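Local atomic coordinates of putative xanthine dehydrogenase YAGS fad-binding subunit (Escherichia coli, PDB entry 5G5G), a protein that probably oxidises aldehydes as the molybdenum-cofactor-binding subunit of a periplasmic aldehyde oxidase of the xanthine dehydrogenase family. Residues L15-R20 with A480-G485; G448-L453 with R565-E570; T458-T463 with A492-D497; L608-A613 with E671-D676. All blocks are in the same frame, centred on the assembly; numbering follows the deposited sequence.

Contact 1: residues L15-R20 with A480-G485; sequences LKVVGR and AAEMLG
Glu482 reaches from helix 472-484 into the loop 15-20 and takes three backbone N-H groups with one carboxylate. The loop closes with a type II beta turn from Val17 to Arg20, and the carboxylate sits where the turn begins. CG of Glu482 is anti to the backbone N (chi1 -170°), and the bend at chi2 swings the two oxygens against the loop backbone. OE2 accepts from Lys16 N at 2.9 Å through its syn lone pair. OE1 accepts twice. Val17 N meets it on the syn side, 33° out of the carboxylate plane, while Val18 N at 2.8 Å comes in nearly along its C-O axis. The three bonds fix the rotation of the group. Side chains pack around this grip. Lys16 and Val18 each cross the glutamate at about a right angle, whereas Val17 runs past it in the opposite sense. A glutamine here would probably put an NH2 against backbone donors, leaving at least one N-H without its acceptor and loosening the loop from the helix. Gln478, one turn earlier on the helix, bonds Val17 O from its NE2. Arg20 folds back on its own loop, its NE donating to Leu15 O at 2.8 Å. The apolar edge is small: Val17 CG1 rests on Ala481 CB at 4.1 Å.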
loop_
_atom_site.group_PDB
_atom_site.type_symbol
_atom_site.label_atom_id
_atom_site.label_comp_id
_atom_site.label_asym_id
_atom_site.label_seq_id
_atom_site.Cartn_x
_atom_site.Cartn_y
_atom_site.Cartn_z
ATOM N N LEU C 15 29.860 -13.671 16.485
ATOM C CA LEU C 15 28.483 -13.955 16.110
ATOM C C LEU C 15 27.694 -14.651 17.211
ATOM O O LEU C 15 26.848 -15.495 16.941
ATOM C CB LEU C 15 28.415 -14.760 14.792
ATOM C CG LEU C 15 29.102 -14.043 13.616
ATOM C CD1 LEU C 15 29.163 -14.993 12.428
ATOM C CD2 LEU C 15 28.351 -12.806 13.240
ATOM N N LYS C 16 27.909 -14.213 18.449
ATOM C CA LYS C 16 27.071 -14.690 19.583
ATOM C C LYS C 16 25.697 -14.077 19.609
ATOM O O LYS C 16 24.785 -14.673 20.191
ATOM C CB LYS C 16 27.751 -14.412 20.924
ATOM C CG LYS C 16 29.063 -15.129 21.091
ATOM C CD LYS C 16 29.782 -14.700 22.379
ATOM C CE LYS C 16 31.061 -15.487 22.560
ATOM N NZ LYS C 16 31.803 -15.030 23.748
ATOM N N VAL C 17 25.561 -12.915 19.010
ATOM C CA VAL C 17 24.316 -12.142 19.001
ATOM C C VAL C 17 24.000 -11.604 17.618
ATOM O O VAL C 17 22.903 -11.771 17.119
ATOM C CB VAL C 17 24.315 -10.985 20.024
ATOM C CG1 VAL C 17 22.867 -10.506 20.233
ATOM C CG2 VAL C 17 24.929 -11.393 21.351
ATOM N N VAL C 18 24.956 -10.930 16.997
ATOM C CA VAL C 18 24.875 -10.567 15.592
ATOM C C VAL C 18 24.813 -11.848 14.757
ATOM O O VAL C 18 25.501 -12.843 15.058
ATOM C CB VAL C 18 26.086 -9.691 15.164
ATOM C CG1 VAL C 18 26.122 -9.487 13.645
ATOM C CG2 VAL C 18 26.068 -8.357 15.909
ATOM N N GLY C 19 23.988 -11.785 13.707
ATOM C CA GLY C 19 23.786 -12.873 12.782
ATOM C C GLY C 19 22.720 -13.869 13.212
ATOM O O GLY C 19 22.440 -14.819 12.446
ATOM N N ARG C 20 22.078 -13.629 14.355
ATOM C CA ARG C 20 21.119 -14.545 14.944
ATOM C C ARG C 20 19.727 -13.970 14.763
ATOM O O ARG C 20 19.555 -12.757 14.750
ATOM C CB ARG C 20 21.474 -14.807 16.362
ATOM C CG ARG C 20 22.747 -15.692 16.345
ATOM C CD ARG C 20 23.114 -16.261 17.600
ATOM N NE ARG C 20 24.473 -16.836 17.565
ATOM C CZ ARG C 20 24.754 -18.131 17.613
ATOM N NH1 ARG C 20 23.764 -19.025 17.627
ATOM N NH2 ARG C 20 26.013 -18.555 17.681
ATOM N N ALA C 480 25.678 -3.744 19.783
ATOM C CA ALA C 480 26.193 -3.372 21.075
ATOM C C ALA C 480 26.370 -4.564 22.035
ATOM O O ALA C 480 27.379 -4.678 22.733
ATOM C CB ALA C 480 25.336 -2.298 21.694
ATOM N N ALA C 481 25.378 -5.464 22.050
ATOM C CA ALA C 481 25.466 -6.636 22.885
ATOM C C ALA C 481 26.719 -7.468 22.526
ATOM O O ALA C 481 27.431 -7.980 23.403
ATOM C CB ALA C 481 24.196 -7.470 22.730
ATOM N N GLU C 482 26.937 -7.656 21.225
ATOM C CA GLU C 482 28.066 -8.421 20.746
ATOM C C GLU C 482 29.371 -7.795 21.193
ATOM O O GLU C 482 30.271 -8.490 21.673
ATOM C CB GLU C 482 28.068 -8.500 19.219
ATOM C CG GLU C 482 29.097 -9.492 18.683
ATOM C CD GLU C 482 28.600 -10.934 18.726
ATOM O OE1 GLU C 482 27.538 -11.211 18.084
ATOM O OE2 GLU C 482 29.264 -11.768 19.362
ATOM N N MET C 483 29.471 -6.483 21.019
ATOM C CA MET C 483 30.734 -5.764 21.324
ATOM C C MET C 483 31.079 -5.731 22.812
ATOM O O MET C 483 32.250 -5.734 23.179
ATOM C CB MET C 483 30.643 -4.360 20.771
ATOM C CG MET C 483 30.625 -4.283 19.255
ATOM S SD MET C 483 32.123 -4.859 18.477
ATOM C CE MET C 483 33.332 -3.590 18.861
ATOM N N LEU C 484 30.056 -5.680 23.659
ATOM C CA LEU C 484 30.233 -5.492 25.090
ATOM C C LEU C 484 30.112 -6.774 25.882
ATOM O O LEU C 484 30.411 -6.766 27.070
ATOM C CB LEU C 484 29.277 -4.396 25.617
ATOM C CG LEU C 484 29.700 -3.017 25.092
ATOM C CD1 LEU C 484 28.556 -2.053 25.189
ATOM C CD2 LEU C 484 30.873 -2.475 25.859
ATOM N N GLY C 485 29.717 -7.876 25.235
ATOM C CA GLY C 485 29.589 -9.186 25.897
ATOM C C GLY C 485 28.399 -9.271 26.858
ATOM O O GLY C 485 28.470 -9.971 27.879
#

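Contact 2: residues G448-L453 with R565-E570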
loop_
_atom_site.group_PDB
_atom_site.type_symbol
_atom_site.label_atom_id
_atom_site.label_comp_id
_atom_site.label_asym_id
_atom_site.label_seq_id
_atom_site.Cartn_x
_atom_site.Cartn_y
_atom_site.Cartn_z
ATOM N N GLY C 448 27.234 8.026 13.197
ATOM C CA GLY C 448 27.679 8.075 14.585
ATOM C C GLY C 448 26.669 7.597 15.601
ATOM O O GLY C 448 25.492 7.421 15.295
ATOM N N ALA C 449 27.168 7.378 16.811
ATOM C CA ALA C 449 26.373 6.862 17.900
ATOM C C ALA C 449 27.009 7.168 19.235
ATOM O O ALA C 449 28.208 7.408 19.338
ATOM C CB ALA C 449 26.184 5.352 17.743
ATOM N N ARG C 450 26.186 7.213 20.269
ATOM C CA ARG C 450 26.645 7.342 21.644
ATOM C C ARG C 450 26.213 6.058 22.344
ATOM O O ARG C 450 25.083 5.614 22.179
ATOM C CB ARG C 450 25.982 8.575 22.271
ATOM C CG ARG C 450 26.380 8.870 23.683
ATOM C CD ARG C 450 26.067 10.331 24.087
ATOM N NE ARG C 450 24.716 10.760 23.748
ATOM C CZ ARG C 450 24.333 11.782 22.962
ATOM N NH1 ARG C 450 25.184 12.587 22.318
ATOM N NH2 ARG C 450 23.052 12.003 22.812
ATOM N N VAL C 451 27.138 5.412 23.041
ATOM C CA VAL C 451 26.853 4.164 23.769
ATOM C C VAL C 451 27.317 4.342 25.211
ATOM O O VAL C 451 28.424 4.816 25.460
ATOM C CB VAL C 451 27.552 2.963 23.143
ATOM C CG1 VAL C 451 27.145 1.653 23.849
ATOM C CG2 VAL C 451 27.205 2.873 21.674
ATOM N N HIS C 452 26.450 3.992 26.143
ATOM C CA HIS C 452 26.740 4.116 27.588
ATOM C C HIS C 452 26.722 2.756 28.259
ATOM O O HIS C 452 25.815 1.927 27.969
ATOM C CB HIS C 452 25.693 4.888 28.306
ATOM C CG HIS C 452 25.303 6.170 27.661
ATOM N ND1 HIS C 452 25.844 7.373 28.052
ATOM C CD2 HIS C 452 24.389 6.455 26.713
ATOM C CE1 HIS C 452 25.276 8.351 27.371
ATOM N NE2 HIS C 452 24.381 7.823 26.562
ATOM N N LEU C 453 27.699 2.508 29.120
ATOM C CA LEU C 453 27.627 1.373 30.052
ATOM C C LEU C 453 27.120 1.970 31.354
ATOM O O LEU C 453 27.817 2.803 31.981
ATOM C CB LEU C 453 28.985 0.707 30.269
ATOM C CG LEU C 453 29.027 -0.448 31.275
ATOM C CD1 LEU C 453 28.157 -1.611 30.791
ATOM C CD2 LEU C 453 30.442 -0.947 31.528
ATOM N N ARG C 565 28.704 6.099 35.270
ATOM C CA ARG C 565 28.503 5.517 33.913
ATOM C C ARG C 565 29.651 5.907 32.967
ATOM O O ARG C 565 30.364 6.891 33.219
ATOM C CB ARG C 565 27.107 5.799 33.373
ATOM C CG ARG C 565 26.764 7.149 32.795
ATOM C CD ARG C 565 25.373 7.004 32.173
ATOM N NE ARG C 565 24.888 8.206 31.529
ATOM C CZ ARG C 565 23.861 8.258 30.674
ATOM N NH1 ARG C 565 23.180 7.150 30.321
ATOM N NH2 ARG C 565 23.488 9.435 30.157
ATOM N N LEU C 566 29.912 5.047 31.975
ATOM C CA LEU C 566 30.953 5.296 30.993
ATOM C C LEU C 566 30.263 5.554 29.661
ATOM O O LEU C 566 29.364 4.777 29.261
ATOM C CB LEU C 566 31.912 4.119 30.908
ATOM C CG LEU C 566 32.798 3.868 32.130
ATOM C CD1 LEU C 566 33.504 2.512 32.038
ATOM C CD2 LEU C 566 33.809 5.007 32.354
ATOM N N THR C 567 30.647 6.653 28.994
ATOM C CA THR C 567 29.974 7.094 27.787
ATOM C C THR C 567 30.982 7.301 26.659
ATOM O O THR C 567 31.998 7.972 26.860
ATOM C CB THR C 567 29.221 8.427 28.026
ATOM O OG1 THR C 567 28.195 8.208 28.994
ATOM C CG2 THR C 567 28.595 8.953 26.734
ATOM N N ALA C 568 30.702 6.718 25.496
ATOM C CA ALA C 568 31.516 6.877 24.315
ATOM C C ALA C 568 30.639 7.438 23.231
ATOM O O ALA C 568 29.492 7.021 23.091
ATOM C CB ALA C 568 32.103 5.545 23.893
ATOM N N GLU C 569 31.164 8.361 22.450
ATOM C CA GLU C 569 30.448 8.909 21.299
ATOM C C GLU C 569 31.419 8.993 20.150
ATOM O O GLU C 569 32.453 9.682 20.242
ATOM C CB GLU C 569 29.898 10.283 21.609
ATOM C CG GLU C 569 29.165 10.890 20.440
ATOM C CD GLU C 569 28.363 12.097 20.834
ATOM O OE1 GLU C 569 28.082 12.309 22.027
ATOM O OE2 GLU C 569 28.019 12.839 19.932
ATOM N N GLU C 570 31.133 8.248 19.106
ATOM C CA GLU C 570 32.037 8.188 17.956
ATOM C C GLU C 570 31.254 8.027 16.667
ATOM O O GLU C 570 30.130 7.622 16.668
ATOM C CB GLU C 570 33.019 6.995 18.077
ATOM C CG GLU C 570 33.902 6.966 19.304
ATOM C CD GLU C 570 34.998 8.015 19.337
ATOM O OE1 GLU C 570 35.517 8.377 18.259
ATOM O OE2 GLU C 570 35.383 8.404 20.454
#
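His452 meets two side chains of segment 565-570, Arg565 over one ring face and Thr567 at the ring edge. Its CG lies anti to the carbonyl carbon, which brings the ring over toward that segment. The guanidinium of Arg565 lies flat on the imidazole, with centres 3.7 Å apart and planes only 6° from parallel. CZ of Arg565 sits close to ND1 of His452, and NH1 is offset toward the ring's rim. At the edge, Thr567 OG1 and His452 ND1 share a hydrogen bond of 2.7 Å; either atom could donate. His452 NE2 bonds Glu462, and Arg565 NH1 has a salt bridge to Glu454. The ring is thus gripped at both nitrogens. Beneath these groups, strands 447-453 and 566-574 are antiparallel neighbours in a mixed sheet that also holds strand 459-462. Six backbone hydrogen bonds join them in the hydrogen-bonded pairs Ala449-Glu570, Val451-Ala568 and Leu453-Leu566. Arg450-Glu569 and His452-Thr567 are the non-hydrogen-bonded pairs, and their side chains share one face. Arg450 leaves that face with CG anti to the backbone N (chi1 -178°) and bends at chi3. Its CG lies along Thr567 CG2 at 3.8 Å. Its NH1 meets Glu569 OE1 at 2.9 Å in the guanidinium plane but from above the carboxylate plane; the two planes are 65° apart. Arg450 NE makes a second salt bridge, to Glu462. A methionine in its place would probably leave both Glu569 and Glu462 without this positive mate. On the other face, Val451 and Leu453 pack against helix 511-534, meeting Leu526 and Ile530 respectively.

Contact 3: residues T458-T463 with A492-D497; sequences TVTVET and AVHLGD
Val461 and Val493 lie side by side on the buried face of two parallel strands, with Val461 CB and Val493 CG2 4.2 Å apart. Four backbone hydrogen bonds tie the two segments. The bond from Ala492 N to Val459 O is short, at 2.8 Å, and that from Thr463 N to His494 O is longer, at 3.2 Å. Beyond the valines, Thr463 and Leu495 point the same way, and Thr463 CG2 touches Leu495 CD2 at 3.5 Å. The threonine methyl sits between the backbone N and the carbonyl carbon (chi1 179° for OG1), while OG1 turns off to Gly448 O. The opposite face is more open. There the exposed His494 presents its ring edge to Thr460 CG2, whose nearest ring atom is CD2 at 3.5 Å. A water lies in the plane of the ring at 3.0 Å from His494 NE2 and gives a weak bond to Thr460 OG1. That hydroxyl also bonds Glu454. The strands are the two arms of a beta-alpha-beta crossover. Its helix 472-484 covers the valine face, with Ala480 on Val461 and Ala477 on Val493, and strand 447-453 flanks strand 459-462 on the other side.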
loop_
_atom_site.group_PDB
_atom_site.type_symbol
_atom_site.label_atom_id
_atom_site.label_comp_id
_atom_site.label_asym_id
_atom_site.label_seq_id
_atom_site.Cartn_x
_atom_site.Cartn_y
_atom_site.Cartn_z
ATOM N N THR C 458 23.616 -2.518 32.395
ATOM C CA THR C 458 22.898 -2.420 31.125
ATOM C C THR C 458 23.606 -1.413 30.204
ATOM O O THR C 458 24.442 -0.613 30.652
ATOM C CB THR C 458 21.457 -1.954 31.316
ATOM O OG1 THR C 458 21.456 -0.638 31.869
ATOM C CG2 THR C 458 20.666 -2.931 32.226
ATOM N N VAL C 459 23.265 -1.474 28.912
ATOM C CA VAL C 459 23.939 -0.682 27.895
ATOM C C VAL C 459 22.853 0.181 27.235
ATOM O O VAL C 459 21.709 -0.284 27.039
ATOM C CB VAL C 459 24.659 -1.586 26.880
ATOM C CG1 VAL C 459 25.128 -0.784 25.663
ATOM C CG2 VAL C 459 25.816 -2.304 27.544
ATOM N N THR C 460 23.168 1.451 26.971
ATOM C CA THR C 460 22.224 2.351 26.299
ATOM C C THR C 460 22.833 2.842 24.980
ATOM O O THR C 460 23.928 3.369 24.992
ATOM C CB THR C 460 21.879 3.559 27.187
ATOM O OG1 THR C 460 21.396 3.079 28.463
ATOM C CG2 THR C 460 20.838 4.430 26.533
ATOM N N VAL C 461 22.148 2.660 23.877
ATOM C CA VAL C 461 22.596 3.136 22.575
ATOM C C VAL C 461 21.694 4.305 22.169
ATOM O O VAL C 461 20.487 4.166 22.244
ATOM C CB VAL C 461 22.489 2.059 21.506
ATOM C CG1 VAL C 461 22.799 2.609 20.125
ATOM C CG2 VAL C 461 23.408 0.882 21.851
ATOM N N GLU C 462 22.303 5.434 21.792
ATOM C CA GLU C 462 21.561 6.569 21.225
ATOM C C GLU C 462 22.121 6.922 19.855
ATOM O O GLU C 462 23.316 7.168 19.720
ATOM C CB GLU C 462 21.681 7.791 22.105
ATOM C CG GLU C 462 21.096 7.578 23.513
ATOM C CD GLU C 462 21.567 8.567 24.561
ATOM O OE1 GLU C 462 22.733 9.035 24.515
ATOM O OE2 GLU C 462 20.782 8.818 25.479
ATOM N N THR C 463 21.247 7.022 18.875
ATOM C CA THR C 463 21.624 7.536 17.557
ATOM C C THR C 463 20.366 8.055 16.839
ATOM O O THR C 463 19.273 7.567 17.087
ATOM C CB THR C 463 22.364 6.447 16.754
ATOM O OG1 THR C 463 22.699 6.945 15.460
ATOM C CG2 THR C 463 21.522 5.141 16.651
ATOM N N ALA C 492 19.391 -1.103 25.738
ATOM C CA ALA C 492 18.287 -0.213 25.368
ATOM C C ALA C 492 18.766 0.565 24.183
ATOM O O ALA C 492 19.911 0.938 24.148
ATOM C CB ALA C 492 17.951 0.750 26.515
ATOM N N VAL C 493 17.889 0.828 23.232
ATOM C CA VAL C 493 18.228 1.588 22.033
ATOM C C VAL C 493 17.181 2.687 21.820
ATOM O O VAL C 493 15.985 2.389 21.744
ATOM C CB VAL C 493 18.247 0.672 20.804
ATOM C CG1 VAL C 493 18.564 1.456 19.531
ATOM C CG2 VAL C 493 19.195 -0.510 20.991
ATOM N N HIS C 494 17.667 3.912 21.737
ATOM C CA HIS C 494 16.862 5.104 21.527
ATOM C C HIS C 494 17.244 5.669 20.166
ATOM O O HIS C 494 18.417 5.959 19.915
ATOM C CB HIS C 494 17.128 6.090 22.633
ATOM C CG HIS C 494 16.924 5.494 23.990
ATOM N ND1 HIS C 494 15.731 4.916 24.371
ATOM C CD2 HIS C 494 17.765 5.334 25.037
ATOM C CE1 HIS C 494 15.851 4.436 25.607
ATOM N NE2 HIS C 494 17.072 4.687 26.038
ATOM N N LEU C 495 16.231 5.832 19.326
ATOM C CA LEU C 495 16.381 6.218 17.915
ATOM C C LEU C 495 15.573 7.431 17.520
ATOM O O LEU C 495 14.667 7.870 18.241
ATOM C CB LEU C 495 15.926 5.060 17.004
ATOM C CG LEU C 495 16.715 3.782 17.075
ATOM C CD1 LEU C 495 16.273 2.809 15.992
ATOM C CD2 LEU C 495 18.178 4.038 16.925
ATOM N N GLY C 496 15.930 7.957 16.340
ATOM C CA GLY C 496 15.081 8.884 15.623
ATOM C C GLY C 496 14.847 10.210 16.320
ATOM O O GLY C 496 13.729 10.688 16.349
ATOM N N ASP C 497 15.845 10.786 16.916
ATOM C CA ASP C 497 15.722 12.043 17.627
ATOM C C ASP C 497 16.991 12.830 17.313
ATOM O O ASP C 497 18.138 12.320 17.453
ATOM C CB ASP C 497 15.566 11.742 19.112
ATOM C CG ASP C 497 15.189 12.971 19.957
ATOM O OD1 ASP C 497 15.771 14.088 19.773
ATOM O OD2 ASP C 497 14.411 12.754 20.928
HETATM O O HOH W 1 18.094 3.847 28.681
#

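Contact 4: residues L608-A613 with E671-D676; sequences LAVCAA and EVIFLD
Cys611 and Phe674 are a bridge pair on two parallel strands, their side chains on the same side of the sheet. Backbone bonds, apolar contacts and one bridging water join the segments. The backbone bonds come first. Ala609 N donates to Glu671 O, Ile673 N to Ala609 O, and Cys611 N to Ile673 O. The last, Leu675 N to Cys611 O at 2.9 Å, carries the pairing one residue past the end of strand 669-674.

Apolar contacts fall on both faces. On one, Leu608 CD1 reaches over Glu671 CB at 3.7 Å and meets Ile673 CD1 at 4.3 Å. Val610 turns CG2 toward Ile673 CB and CG1 toward Leu675 CG, the latter at 4.1 Å. On the other face, Cys611 CB lies 3.8 Å from Phe674 CD1. Phe674 CG is anti to the carbonyl carbon (chi1 -65°), which lays the ring back along its own strand. Val672 CG1 therefore sits over one ring face, 3.7 Å above the plane and offset toward the rim. The sulfur-aromatic contact is looser: Cys611 SG is oblique to the ring, 55° off its normal.

Water joins the segments where they diverge. It accepts from Ala613 N, and the water oxygen lies 2.7 Å from Leu675 O, to which it donates.

Helix 619-638 covers the face of Ala609 and Val672, and helix 401-412 packs on Leu675. Helix 619-638 lies in the chain between the two parallel strands, as in a beta-alpha-beta crossover. Strand 602-612 leads directly into Ala613, which touches the pterin cytosine dinucleotide and lines its pocket.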
loop_
_atom_site.group_PDB
_atom_site.type_symbol
_atom_site.label_atom_id
_atom_site.label_comp_id
_atom_site.label_asym_id
_atom_site.label_seq_id
_atom_site.Cartn_x
_atom_site.Cartn_y
_atom_site.Cartn_z
ATOM N N LEU C 608 10.872 -17.611 -4.884
ATOM C CA LEU C 608 12.136 -17.826 -4.196
ATOM C C LEU C 608 13.059 -16.657 -4.510
ATOM O O LEU C 608 13.194 -16.271 -5.664
ATOM C CB LEU C 608 12.806 -19.129 -4.598
ATOM C CG LEU C 608 14.230 -19.367 -4.074
ATOM C CD1 LEU C 608 14.255 -19.501 -2.562
ATOM C CD2 LEU C 608 14.840 -20.601 -4.729
ATOM N N ALA C 609 13.678 -16.083 -3.497
ATOM C CA ALA C 609 14.789 -15.128 -3.673
ATOM C C ALA C 609 16.055 -15.698 -3.014
ATOM O O ALA C 609 16.032 -16.058 -1.832
ATOM C CB ALA C 609 14.462 -13.800 -3.043
ATOM N N VAL C 610 17.148 -15.731 -3.761
ATOM C CA VAL C 610 18.428 -16.038 -3.201
ATOM C C VAL C 610 19.302 -14.770 -3.273
ATOM O O VAL C 610 19.575 -14.250 -4.359
ATOM C CB VAL C 610 19.106 -17.235 -3.905
ATOM C CG1 VAL C 610 20.421 -17.575 -3.223
ATOM C CG2 VAL C 610 18.189 -18.488 -3.950
ATOM N N CYS C 611 19.730 -14.269 -2.100
ATOM C CA CYS C 611 20.415 -12.991 -1.976
ATOM C C CYS C 611 21.825 -13.111 -1.428
ATOM O O CYS C 611 22.093 -13.928 -0.495
ATOM C CB CYS C 611 19.606 -12.124 -1.016
ATOM S SG CYS C 611 17.973 -11.789 -1.614
ATOM N N ALA C 612 22.698 -12.255 -1.962
ATOM C CA ALA C 612 24.060 -12.051 -1.473
ATOM C C ALA C 612 24.217 -10.569 -1.121
ATOM O O ALA C 612 24.322 -9.701 -2.009
ATOM C CB ALA C 612 25.055 -12.468 -2.530
ATOM N N ALA C 613 24.157 -10.287 0.191
ATOM C CA ALA C 613 24.104 -8.916 0.705
ATOM C C ALA C 613 25.068 -8.742 1.888
ATOM O O ALA C 613 24.780 -8.117 2.916
ATOM C CB ALA C 613 22.671 -8.608 1.101
ATOM N N GLU C 671 9.936 -17.943 -0.248
ATOM C CA GLU C 671 11.163 -18.473 0.377
ATOM C C GLU C 671 12.342 -17.563 0.086
ATOM O O GLU C 671 12.426 -16.958 -0.965
ATOM C CB GLU C 671 11.470 -19.872 -0.103
ATOM C CG GLU C 671 10.388 -20.878 0.277
ATOM C CD GLU C 671 10.314 -21.126 1.790
ATOM O OE1 GLU C 671 11.394 -21.078 2.462
ATOM O OE2 GLU C 671 9.161 -21.337 2.304
ATOM N N VAL C 672 13.212 -17.427 1.067
ATOM C CA VAL C 672 14.395 -16.596 0.954
ATOM C C VAL C 672 15.616 -17.397 1.428
ATOM O O VAL C 672 15.544 -18.040 2.472
ATOM C CB VAL C 672 14.293 -15.316 1.790
ATOM C CG1 VAL C 672 15.556 -14.464 1.615
ATOM C CG2 VAL C 672 13.074 -14.464 1.438
ATOM N N ILE C 673 16.736 -17.308 0.695
ATOM C CA ILE C 673 18.013 -17.924 1.144
ATOM C C ILE C 673 19.038 -16.808 1.078
ATOM O O ILE C 673 19.140 -16.148 0.036
ATOM C CB ILE C 673 18.447 -19.063 0.228
ATOM C CG1 ILE C 673 17.459 -20.253 0.345
ATOM C CG2 ILE C 673 19.875 -19.536 0.552
ATOM C CD1 ILE C 673 17.685 -21.340 -0.662
ATOM N N PHE C 674 19.794 -16.636 2.155
ATOM C CA PHE C 674 20.919 -15.715 2.162
ATOM C C PHE C 674 22.197 -16.483 2.045
ATOM O O PHE C 674 22.482 -17.318 2.887
ATOM C CB PHE C 674 20.949 -14.870 3.419
ATOM C CG PHE C 674 19.764 -13.945 3.530
ATOM C CD1 PHE C 674 19.678 -12.835 2.690
ATOM C CD2 PHE C 674 18.809 -14.168 4.474
ATOM C CE1 PHE C 674 18.591 -11.949 2.773
ATOM C CE2 PHE C 674 17.720 -13.301 4.558
ATOM C CZ PHE C 674 17.613 -12.221 3.694
ATOM N N LEU C 675 22.968 -16.217 1.005
ATOM C CA LEU C 675 24.322 -16.733 0.952
ATOM C C LEU C 675 25.177 -16.007 1.975
ATOM O O LEU C 675 24.944 -14.820 2.277
ATOM C CB LEU C 675 24.916 -16.505 -0.460
ATOM C CG LEU C 675 24.176 -17.234 -1.587
ATOM C CD1 LEU C 675 24.939 -17.127 -2.914
ATOM C CD2 LEU C 675 23.946 -18.687 -1.297
ATOM N N ASP C 676 26.141 -16.700 2.556
ATOM C CA ASP C 676 27.176 -16.079 3.417
ATOM C C ASP C 676 27.972 -15.221 2.415
ATOM O O ASP C 676 28.630 -15.774 1.544
ATOM C CB ASP C 676 28.197 -17.111 4.042
ATOM C CG ASP C 676 27.774 -17.764 5.421
ATOM O OD1 ASP C 676 26.684 -17.434 5.935
ATOM O OD2 ASP C 676 28.554 -18.650 5.987
HETATM O O HOH W 2 24.008 -12.290 2.158
#

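In the fold
Contacts 1, 2 and 3 form one cluster, and contact 4 stands apart. Contacts 2 and 3 share a mixed sheet, with centres 10 Å apart. Their seam is the pair of strands 447-453 and 459-462, where Val451 CG1 packs on Val459 CG1 at 3.6 Å. Contact 1 puts the N-terminal loop on helix 472-484, one of the helices that cover this sheet. Leu484 CD1 of that helix meets Val459 CG2 at 3.6 Å. Contact 4 lies in another sheet, its centre about 22 Å from that of contact 1 and 34 Å from that of contact 2. The pterin cytosine dinucleotide lies near three of them: it touches Ala613 and is about 8 Å from the Val18 side chain and 9 Å from that of Leu495.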